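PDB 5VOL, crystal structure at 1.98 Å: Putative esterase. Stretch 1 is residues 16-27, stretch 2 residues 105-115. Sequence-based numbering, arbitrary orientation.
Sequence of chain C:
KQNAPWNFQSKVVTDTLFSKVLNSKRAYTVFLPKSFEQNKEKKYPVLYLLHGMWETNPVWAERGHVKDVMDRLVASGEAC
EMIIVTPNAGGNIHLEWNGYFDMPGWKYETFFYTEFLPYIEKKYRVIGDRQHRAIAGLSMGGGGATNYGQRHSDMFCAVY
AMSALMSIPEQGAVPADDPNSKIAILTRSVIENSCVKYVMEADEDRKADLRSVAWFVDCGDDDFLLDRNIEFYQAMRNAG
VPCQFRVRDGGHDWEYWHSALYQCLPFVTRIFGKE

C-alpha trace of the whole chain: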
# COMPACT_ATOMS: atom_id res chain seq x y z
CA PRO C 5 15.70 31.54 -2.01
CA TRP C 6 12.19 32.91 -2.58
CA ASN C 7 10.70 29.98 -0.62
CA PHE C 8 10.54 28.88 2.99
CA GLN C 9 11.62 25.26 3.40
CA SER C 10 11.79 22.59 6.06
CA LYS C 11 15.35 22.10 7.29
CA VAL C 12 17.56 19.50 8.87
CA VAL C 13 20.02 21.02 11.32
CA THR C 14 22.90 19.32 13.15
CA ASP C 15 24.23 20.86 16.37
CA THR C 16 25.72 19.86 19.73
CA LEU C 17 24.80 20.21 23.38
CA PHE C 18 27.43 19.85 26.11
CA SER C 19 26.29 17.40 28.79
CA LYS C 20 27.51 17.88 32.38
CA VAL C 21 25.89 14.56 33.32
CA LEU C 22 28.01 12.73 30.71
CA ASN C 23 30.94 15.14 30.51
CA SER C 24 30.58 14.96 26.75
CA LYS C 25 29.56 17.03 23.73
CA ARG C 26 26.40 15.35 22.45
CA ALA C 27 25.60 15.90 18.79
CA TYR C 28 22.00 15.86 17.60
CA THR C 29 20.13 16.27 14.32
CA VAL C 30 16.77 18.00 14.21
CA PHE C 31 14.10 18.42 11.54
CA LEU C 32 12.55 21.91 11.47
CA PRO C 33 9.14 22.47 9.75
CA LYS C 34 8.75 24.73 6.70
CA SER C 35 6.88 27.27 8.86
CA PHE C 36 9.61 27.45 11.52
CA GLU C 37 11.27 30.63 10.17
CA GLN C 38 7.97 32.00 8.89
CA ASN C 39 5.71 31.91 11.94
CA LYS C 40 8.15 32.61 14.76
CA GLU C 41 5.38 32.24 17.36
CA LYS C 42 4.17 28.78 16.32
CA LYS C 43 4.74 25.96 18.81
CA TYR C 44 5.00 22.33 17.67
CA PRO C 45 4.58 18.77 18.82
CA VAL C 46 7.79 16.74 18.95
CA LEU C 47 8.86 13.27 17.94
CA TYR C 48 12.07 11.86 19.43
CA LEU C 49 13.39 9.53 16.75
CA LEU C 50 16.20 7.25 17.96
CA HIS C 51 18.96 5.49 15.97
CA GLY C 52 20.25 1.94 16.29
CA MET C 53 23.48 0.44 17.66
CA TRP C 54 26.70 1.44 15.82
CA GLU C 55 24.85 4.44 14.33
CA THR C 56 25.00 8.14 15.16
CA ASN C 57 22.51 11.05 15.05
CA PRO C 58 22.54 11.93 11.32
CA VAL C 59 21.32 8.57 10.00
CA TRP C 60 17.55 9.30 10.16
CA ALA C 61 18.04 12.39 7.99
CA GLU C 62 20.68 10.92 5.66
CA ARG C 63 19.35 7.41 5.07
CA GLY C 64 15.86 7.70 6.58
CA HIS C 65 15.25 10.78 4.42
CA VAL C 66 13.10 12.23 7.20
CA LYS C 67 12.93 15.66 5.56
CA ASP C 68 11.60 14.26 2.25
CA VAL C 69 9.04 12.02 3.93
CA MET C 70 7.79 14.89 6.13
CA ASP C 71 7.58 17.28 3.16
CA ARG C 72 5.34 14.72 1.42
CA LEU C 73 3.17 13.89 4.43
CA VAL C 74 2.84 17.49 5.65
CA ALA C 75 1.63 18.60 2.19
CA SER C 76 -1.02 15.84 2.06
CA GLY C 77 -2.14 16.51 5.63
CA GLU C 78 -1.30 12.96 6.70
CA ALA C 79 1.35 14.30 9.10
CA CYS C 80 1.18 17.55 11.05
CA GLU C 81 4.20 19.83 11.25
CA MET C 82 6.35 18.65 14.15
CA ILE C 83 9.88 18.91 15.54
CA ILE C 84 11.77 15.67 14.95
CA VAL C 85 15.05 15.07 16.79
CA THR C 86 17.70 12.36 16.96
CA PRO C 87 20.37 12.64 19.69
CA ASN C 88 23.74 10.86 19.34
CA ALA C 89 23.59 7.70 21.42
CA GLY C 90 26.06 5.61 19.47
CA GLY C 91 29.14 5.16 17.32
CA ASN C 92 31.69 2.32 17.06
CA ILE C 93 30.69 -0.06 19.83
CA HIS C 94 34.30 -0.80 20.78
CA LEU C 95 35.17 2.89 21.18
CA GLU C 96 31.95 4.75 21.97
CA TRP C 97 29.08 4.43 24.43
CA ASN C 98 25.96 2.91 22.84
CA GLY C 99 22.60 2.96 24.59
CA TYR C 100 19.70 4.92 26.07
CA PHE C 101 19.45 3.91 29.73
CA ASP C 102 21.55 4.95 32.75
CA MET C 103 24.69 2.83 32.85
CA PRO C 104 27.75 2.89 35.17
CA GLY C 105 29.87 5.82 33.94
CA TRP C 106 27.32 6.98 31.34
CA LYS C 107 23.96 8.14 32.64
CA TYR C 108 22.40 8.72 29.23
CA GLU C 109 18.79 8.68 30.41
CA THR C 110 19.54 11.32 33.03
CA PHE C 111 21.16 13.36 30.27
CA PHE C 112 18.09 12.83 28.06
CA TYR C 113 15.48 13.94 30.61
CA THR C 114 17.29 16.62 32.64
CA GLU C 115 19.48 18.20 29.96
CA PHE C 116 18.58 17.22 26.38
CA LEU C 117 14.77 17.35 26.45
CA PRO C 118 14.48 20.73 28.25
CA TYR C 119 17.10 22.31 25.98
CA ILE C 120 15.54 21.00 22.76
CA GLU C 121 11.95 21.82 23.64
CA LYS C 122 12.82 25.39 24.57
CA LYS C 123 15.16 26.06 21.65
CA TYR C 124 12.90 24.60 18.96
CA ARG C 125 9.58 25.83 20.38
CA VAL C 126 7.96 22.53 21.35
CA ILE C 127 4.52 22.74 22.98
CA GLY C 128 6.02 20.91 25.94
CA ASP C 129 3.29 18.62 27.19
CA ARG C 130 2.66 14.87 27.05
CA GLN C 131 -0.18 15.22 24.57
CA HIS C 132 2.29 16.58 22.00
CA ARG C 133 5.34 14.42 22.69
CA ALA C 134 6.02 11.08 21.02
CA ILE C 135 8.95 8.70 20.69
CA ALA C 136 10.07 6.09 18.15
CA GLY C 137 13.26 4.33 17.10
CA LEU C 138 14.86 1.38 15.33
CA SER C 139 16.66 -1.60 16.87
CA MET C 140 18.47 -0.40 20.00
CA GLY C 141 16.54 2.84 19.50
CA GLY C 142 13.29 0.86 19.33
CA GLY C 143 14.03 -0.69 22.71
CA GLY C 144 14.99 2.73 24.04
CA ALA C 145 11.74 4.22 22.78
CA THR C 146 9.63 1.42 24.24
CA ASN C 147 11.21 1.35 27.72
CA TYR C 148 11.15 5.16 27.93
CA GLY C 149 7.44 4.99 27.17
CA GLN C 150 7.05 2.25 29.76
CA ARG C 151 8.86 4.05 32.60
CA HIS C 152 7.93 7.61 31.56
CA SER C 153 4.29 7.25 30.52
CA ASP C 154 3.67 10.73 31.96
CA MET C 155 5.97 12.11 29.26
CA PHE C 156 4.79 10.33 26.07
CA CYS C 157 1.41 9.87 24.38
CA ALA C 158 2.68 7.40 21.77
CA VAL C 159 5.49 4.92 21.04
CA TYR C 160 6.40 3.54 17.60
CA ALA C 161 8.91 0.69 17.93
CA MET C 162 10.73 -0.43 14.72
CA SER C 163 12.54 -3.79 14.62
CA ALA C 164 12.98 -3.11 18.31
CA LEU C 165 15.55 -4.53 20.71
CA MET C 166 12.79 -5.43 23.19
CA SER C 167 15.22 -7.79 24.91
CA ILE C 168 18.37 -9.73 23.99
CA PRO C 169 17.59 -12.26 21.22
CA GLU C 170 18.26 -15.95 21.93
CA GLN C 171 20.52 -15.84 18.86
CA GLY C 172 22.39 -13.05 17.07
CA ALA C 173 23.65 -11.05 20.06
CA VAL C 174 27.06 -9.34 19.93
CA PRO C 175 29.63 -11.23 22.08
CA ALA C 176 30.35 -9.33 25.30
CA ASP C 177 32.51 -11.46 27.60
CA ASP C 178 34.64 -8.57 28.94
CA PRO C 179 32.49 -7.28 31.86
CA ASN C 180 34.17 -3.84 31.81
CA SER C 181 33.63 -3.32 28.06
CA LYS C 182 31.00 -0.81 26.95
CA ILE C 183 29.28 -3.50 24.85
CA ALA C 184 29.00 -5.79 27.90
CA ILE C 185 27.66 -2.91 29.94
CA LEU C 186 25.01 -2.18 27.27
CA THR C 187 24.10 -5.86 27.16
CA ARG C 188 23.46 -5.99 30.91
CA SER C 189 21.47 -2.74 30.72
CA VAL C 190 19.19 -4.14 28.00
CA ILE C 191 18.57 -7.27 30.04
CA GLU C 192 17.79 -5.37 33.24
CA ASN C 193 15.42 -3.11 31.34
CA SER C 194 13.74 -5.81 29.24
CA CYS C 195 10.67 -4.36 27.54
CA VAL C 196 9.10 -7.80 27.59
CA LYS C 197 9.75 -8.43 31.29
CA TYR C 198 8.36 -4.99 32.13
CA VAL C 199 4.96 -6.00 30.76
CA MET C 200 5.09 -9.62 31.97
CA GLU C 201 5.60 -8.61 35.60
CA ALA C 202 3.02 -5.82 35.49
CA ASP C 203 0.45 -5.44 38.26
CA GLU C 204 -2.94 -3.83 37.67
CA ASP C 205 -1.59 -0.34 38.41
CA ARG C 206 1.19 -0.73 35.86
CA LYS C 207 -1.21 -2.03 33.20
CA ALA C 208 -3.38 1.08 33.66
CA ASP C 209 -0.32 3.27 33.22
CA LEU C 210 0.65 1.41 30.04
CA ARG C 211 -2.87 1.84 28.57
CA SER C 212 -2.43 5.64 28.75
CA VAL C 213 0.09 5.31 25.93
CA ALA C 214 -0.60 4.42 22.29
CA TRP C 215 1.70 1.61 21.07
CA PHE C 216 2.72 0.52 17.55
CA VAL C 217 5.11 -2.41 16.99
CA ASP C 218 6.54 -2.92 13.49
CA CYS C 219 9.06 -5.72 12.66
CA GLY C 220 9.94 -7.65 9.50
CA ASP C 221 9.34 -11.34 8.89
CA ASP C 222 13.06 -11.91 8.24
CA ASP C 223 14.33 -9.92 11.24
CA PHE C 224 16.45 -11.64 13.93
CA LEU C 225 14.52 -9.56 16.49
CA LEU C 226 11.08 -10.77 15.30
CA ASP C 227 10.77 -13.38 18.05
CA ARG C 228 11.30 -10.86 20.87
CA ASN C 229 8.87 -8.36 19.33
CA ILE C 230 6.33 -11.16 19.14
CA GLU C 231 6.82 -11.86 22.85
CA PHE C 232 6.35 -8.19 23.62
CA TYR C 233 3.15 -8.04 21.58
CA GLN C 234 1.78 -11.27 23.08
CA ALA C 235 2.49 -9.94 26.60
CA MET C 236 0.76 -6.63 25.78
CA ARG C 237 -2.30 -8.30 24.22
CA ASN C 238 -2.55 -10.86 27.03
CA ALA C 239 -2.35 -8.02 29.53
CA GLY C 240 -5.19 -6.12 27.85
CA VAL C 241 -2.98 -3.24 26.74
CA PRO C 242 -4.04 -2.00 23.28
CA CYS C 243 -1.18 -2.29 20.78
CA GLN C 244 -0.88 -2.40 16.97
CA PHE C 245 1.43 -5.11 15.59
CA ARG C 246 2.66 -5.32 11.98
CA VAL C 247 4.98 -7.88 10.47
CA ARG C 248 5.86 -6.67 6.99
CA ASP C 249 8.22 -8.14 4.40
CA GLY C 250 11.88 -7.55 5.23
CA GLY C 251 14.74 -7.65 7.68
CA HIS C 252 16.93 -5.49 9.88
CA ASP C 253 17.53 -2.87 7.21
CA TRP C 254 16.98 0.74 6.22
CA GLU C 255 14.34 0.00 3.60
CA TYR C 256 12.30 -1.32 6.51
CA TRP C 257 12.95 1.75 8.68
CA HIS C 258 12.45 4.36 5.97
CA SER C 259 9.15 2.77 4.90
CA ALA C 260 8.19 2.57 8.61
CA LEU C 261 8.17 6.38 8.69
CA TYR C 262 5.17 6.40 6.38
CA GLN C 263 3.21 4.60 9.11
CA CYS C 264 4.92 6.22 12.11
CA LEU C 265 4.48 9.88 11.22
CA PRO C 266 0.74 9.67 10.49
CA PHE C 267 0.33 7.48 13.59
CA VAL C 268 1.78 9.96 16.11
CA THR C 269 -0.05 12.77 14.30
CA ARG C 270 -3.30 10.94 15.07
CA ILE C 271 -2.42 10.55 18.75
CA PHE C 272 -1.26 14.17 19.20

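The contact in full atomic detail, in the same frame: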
# COMPACT_ATOMS: atom_id res chain seq x y z
N THR C 16 25.27 20.61 18.56
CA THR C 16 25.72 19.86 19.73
C THR C 16 25.32 20.55 21.02
O THR C 16 25.26 21.77 21.08
CB THR C 16 27.26 19.66 19.74
OG1 THR C 16 27.90 20.91 20.03
CG2 THR C 16 27.76 19.15 18.41
N LEU C 17 25.04 19.74 22.03
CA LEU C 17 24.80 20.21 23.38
C LEU C 17 25.87 19.62 24.30
O LEU C 17 26.16 18.43 24.23
CB LEU C 17 23.41 19.79 23.85
CG LEU C 17 23.10 20.04 25.31
CD1 LEU C 17 23.13 21.53 25.62
CD2 LEU C 17 21.77 19.42 25.68
N PHE C 18 26.48 20.44 25.16
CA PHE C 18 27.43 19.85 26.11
C PHE C 18 26.71 19.30 27.33
O PHE C 18 25.97 20.02 27.99
CB PHE C 18 28.49 20.85 26.55
CG PHE C 18 29.46 20.26 27.54
CD1 PHE C 18 30.49 19.44 27.10
CD2 PHE C 18 29.31 20.47 28.90
CE1 PHE C 18 31.38 18.86 28.00
CE2 PHE C 18 30.20 19.90 29.81
CZ PHE C 18 31.24 19.09 29.35
N SER C 19 26.93 18.03 27.64
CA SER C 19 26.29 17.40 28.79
C SER C 19 27.23 17.35 30.00
O SER C 19 28.32 16.77 29.92
CB SER C 19 25.84 15.99 28.44
OG SER C 19 25.44 15.27 29.60
N LYS C 20 26.80 17.95 31.11
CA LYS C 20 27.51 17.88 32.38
C LYS C 20 27.34 16.50 33.00
O LYS C 20 28.27 15.97 33.60
CB LYS C 20 26.99 18.95 33.36
CG LYS C 20 27.39 20.37 33.03
CD LYS C 20 26.61 21.35 33.91
CE LYS C 20 26.86 22.80 33.54
NZ LYS C 20 28.17 23.30 34.05
N VAL C 21 26.14 15.93 32.86
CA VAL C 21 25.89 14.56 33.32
C VAL C 21 26.86 13.54 32.71
O VAL C 21 27.32 12.62 33.40
CB VAL C 21 24.45 14.11 32.99
CG1 VAL C 21 24.28 12.63 33.26
CG2 VAL C 21 23.45 14.93 33.78
N LEU C 22 27.18 13.69 31.43
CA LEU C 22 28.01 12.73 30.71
C LEU C 22 29.45 13.20 30.55
O LEU C 22 30.31 12.43 30.15
CB LEU C 22 27.44 12.45 29.31
CG LEU C 22 26.02 11.89 29.26
CD1 LEU C 22 25.55 11.83 27.78
CD2 LEU C 22 26.00 10.53 29.91
N ASN C 23 29.68 14.48 30.83
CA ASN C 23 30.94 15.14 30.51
C ASN C 23 31.32 14.94 29.05
O ASN C 23 32.44 14.50 28.72
CB ASN C 23 32.08 14.64 31.41
CG ASN C 23 33.32 15.50 31.29
OD1 ASN C 23 33.22 16.70 31.06
ND2 ASN C 23 34.49 14.89 31.40
N SER C 24 30.40 15.27 28.16
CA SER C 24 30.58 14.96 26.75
C SER C 24 29.73 15.89 25.88
O SER C 24 28.59 16.19 26.21
CB SER C 24 30.21 13.49 26.51
OG SER C 24 30.30 13.12 25.13
N LYS C 25 30.32 16.37 24.78
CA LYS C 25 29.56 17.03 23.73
C LYS C 25 28.63 15.98 23.11
O LYS C 25 29.08 14.91 22.70
CB LYS C 25 30.48 17.63 22.67
CG LYS C 25 31.07 18.98 23.05
CD LYS C 25 32.13 19.42 22.04
CE LYS C 25 31.61 19.30 20.60
NZ LYS C 25 32.68 19.62 19.61
N ARG C 26 27.34 16.28 23.07
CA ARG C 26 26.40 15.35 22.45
C ARG C 26 25.83 15.99 21.19
O ARG C 26 25.12 17.01 21.27
CB ARG C 26 25.30 14.97 23.43
CG ARG C 26 25.72 13.97 24.50
CD ARG C 26 25.91 12.57 23.92
NE ARG C 26 27.30 12.28 23.58
CZ ARG C 26 27.71 11.15 23.01
NH1 ARG C 26 26.82 10.22 22.65
NH2 ARG C 26 29.00 10.96 22.77
N ALA C 27 26.15 15.42 20.04
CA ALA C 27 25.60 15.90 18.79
C ALA C 27 24.13 15.47 18.67
O ALA C 27 23.71 14.47 19.25
CB ALA C 27 26.40 15.40 17.61
N GLY C 105 28.96 4.96 34.69
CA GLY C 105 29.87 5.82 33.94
C GLY C 105 29.27 6.58 32.76
O GLY C 105 29.98 7.34 32.08
N TRP C 106 27.97 6.41 32.52
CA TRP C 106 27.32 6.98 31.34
C TRP C 106 25.81 7.00 31.57
O TRP C 106 25.09 6.08 31.18
CB TRP C 106 27.69 6.15 30.10
CG TRP C 106 27.34 6.79 28.77
CD1 TRP C 106 26.30 6.46 27.94
CD2 TRP C 106 28.03 7.87 28.14
NE1 TRP C 106 26.32 7.26 26.82
CE2 TRP C 106 27.36 8.14 26.92
CE3 TRP C 106 29.15 8.64 28.48
CZ2 TRP C 106 27.78 9.13 26.05
CZ3 TRP C 106 29.57 9.62 27.61
CH2 TRP C 106 28.89 9.87 26.41
N LYS C 107 25.34 8.06 32.22
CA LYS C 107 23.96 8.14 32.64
C LYS C 107 23.16 8.82 31.53
O LYS C 107 22.77 9.98 31.65
CB LYS C 107 23.86 8.90 33.97
CG LYS C 107 24.78 8.33 35.06
CD LYS C 107 24.29 8.66 36.47
CE LYS C 107 24.09 10.13 36.64
NZ LYS C 107 23.17 10.45 37.78
N TYR C 108 22.96 8.11 30.43
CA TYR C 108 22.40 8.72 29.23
C TYR C 108 20.95 9.15 29.46
O TYR C 108 20.53 10.20 28.98
CB TYR C 108 22.50 7.78 28.02
CG TYR C 108 22.25 8.49 26.71
CD1 TYR C 108 23.29 9.09 26.02
CD2 TYR C 108 20.97 8.59 26.18
CE1 TYR C 108 23.07 9.75 24.82
CE2 TYR C 108 20.74 9.25 24.99
CZ TYR C 108 21.79 9.83 24.31
OH TYR C 108 21.56 10.48 23.12
N GLU C 109 20.19 8.35 30.19
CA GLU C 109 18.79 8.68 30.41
C GLU C 109 18.68 9.97 31.23
O GLU C 109 17.82 10.84 30.96
CB GLU C 109 18.07 7.53 31.10
CG GLU C 109 16.54 7.69 31.17
CD GLU C 109 15.84 6.39 31.53
OE1 GLU C 109 16.35 5.32 31.12
OE2 GLU C 109 14.79 6.42 32.21
N THR C 110 19.56 10.12 32.21
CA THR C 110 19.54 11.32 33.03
C THR C 110 19.90 12.51 32.16
O THR C 110 19.31 13.59 32.31
CB THR C 110 20.54 11.21 34.24
OG1 THR C 110 20.11 10.16 35.11
CG2 THR C 110 20.58 12.51 35.01
N PHE C 111 20.84 12.32 31.24
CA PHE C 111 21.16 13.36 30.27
C PHE C 111 19.93 13.69 29.41
O PHE C 111 19.62 14.85 29.16
CB PHE C 111 22.32 12.92 29.36
CG PHE C 111 22.27 13.52 27.97
CD1 PHE C 111 22.56 14.86 27.77
CD2 PHE C 111 21.92 12.75 26.88
CE1 PHE C 111 22.51 15.42 26.51
CE2 PHE C 111 21.88 13.28 25.61
CZ PHE C 111 22.16 14.62 25.42
N PHE C 112 19.24 12.65 28.96
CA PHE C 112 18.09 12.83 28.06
C PHE C 112 17.00 13.68 28.72
O PHE C 112 16.55 14.68 28.16
CB PHE C 112 17.52 11.47 27.64
CG PHE C 112 16.40 11.59 26.64
CD1 PHE C 112 15.09 11.75 27.06
CD2 PHE C 112 16.66 11.55 25.28
CE1 PHE C 112 14.04 11.87 26.14
CE2 PHE C 112 15.63 11.67 24.34
CZ PHE C 112 14.32 11.83 24.77
N TYR C 113 16.60 13.30 29.92
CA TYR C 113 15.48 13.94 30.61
C TYR C 113 15.79 15.23 31.38
O TYR C 113 14.88 16.05 31.56
CB TYR C 113 14.83 12.96 31.57
CG TYR C 113 14.07 11.93 30.80
CD1 TYR C 113 12.83 12.25 30.24
CD2 TYR C 113 14.60 10.68 30.57
CE1 TYR C 113 12.14 11.32 29.48
CE2 TYR C 113 13.92 9.75 29.82
CZ TYR C 113 12.69 10.07 29.28
OH TYR C 113 12.01 9.14 28.54
N THR C 114 17.03 15.42 31.83
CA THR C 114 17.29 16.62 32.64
C THR C 114 18.07 17.66 31.87
O THR C 114 18.12 18.81 32.28
CB THR C 114 18.06 16.30 33.95
OG1 THR C 114 19.39 15.88 33.63
CG2 THR C 114 17.36 15.19 34.75
N GLU C 115 18.69 17.26 30.76
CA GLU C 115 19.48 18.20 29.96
C GLU C 115 18.98 18.32 28.51
O GLU C 115 18.71 19.43 28.02
CB GLU C 115 20.96 17.79 29.95
CG GLU C 115 21.68 17.90 31.29
CD GLU C 115 23.15 17.52 31.19
OE1 GLU C 115 23.46 16.48 30.57
OE2 GLU C 115 24.00 18.26 31.72
O HOH W 1 27.39 9.81 33.28
O HOH W 2 30.44 9.86 31.71

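Stretch 1 is a β-hairpin, its strands 16-19 and 24-27 paired by backbone hydrogen bonds such as Leu17 N to Arg26 O (2.8 Å) and Ser19 N to Ser24 O (2.9 Å). Its turn and one side pack on the start of the helix in stretch 2, burying 644 Å² in all; the axes of strand 16-19 and helix 108-115 cross at 114°, 10.3 Å apart at closest approach.

Gly105 meets the hairpin through solvent. One water donates to Gly105 O (2.6 Å) and to Leu22 O (3.0 Å). With phi/psi of 90/1, a CB here would be jammed against the preceding carbonyl oxygen, so the backbone itself calls for glycine.

The CA-to-CB bond of Trp106 points away from the hairpin, but its indole comes nearer at the far end. Leu22 CD2 lies 4.0 Å from the centroid of the Trp106 six-membered ring, 18° off the normal, a CH-pi contact over the face. At the ring's edge sits Arg26, whose guanidinium turns a face to it, CZ to Trp106 CZ2 being 3.7 Å; the flat group fits closely against the aromatic carbons.

Lys107, at the N-cap position, contributes mainly backbone. A second water accepts from Lys107 N (2.9 Å) and donates to Val21 O (2.8 Å), while Val21 CG1 packs 3.4 Å from Lys107 O. Tyr108 also points its CA-to-CB bond away, yet its ring approaches Leu22, with CD1 of each residue 4.0 Å apart. Thr110 adds a methyl contact, its CG2 being 4.0 Å from Val21 CG2.

Phe111 is buried and points toward the hairpin. Arg26 CG stands 4.1 Å from its ring centroid, 26° off the normal, so the aliphatic part of the arginine covers a ring face. Leu22 CD1 reaches Phe111 CG at 3.7 Å and Leu17 CD2 reaches Phe111 CE1 at 4.2 Å. Leucine suits position 22 because its branched, apolar end fits among three rings, with Leu22 CD1 also 3.9 Å from Trp106 CZ2.

Glu115 supplies the direct polar link. With chi1 at -67° and chi2 at -178°, its carboxylate extends to the turn, where OE1 accepts from Ser19 OG (2.5 Å) and OE2 from Lys20 N (2.9 Å, N-H...O angle 138°). A weak bond from Val21 N to Glu115 OE2 (3.4 Å, 162°) adds to these. Ser19 OG also accepts from Leu22 N (3.0 Å), so this small hydroxyl both braces the turn and ties it to the helix.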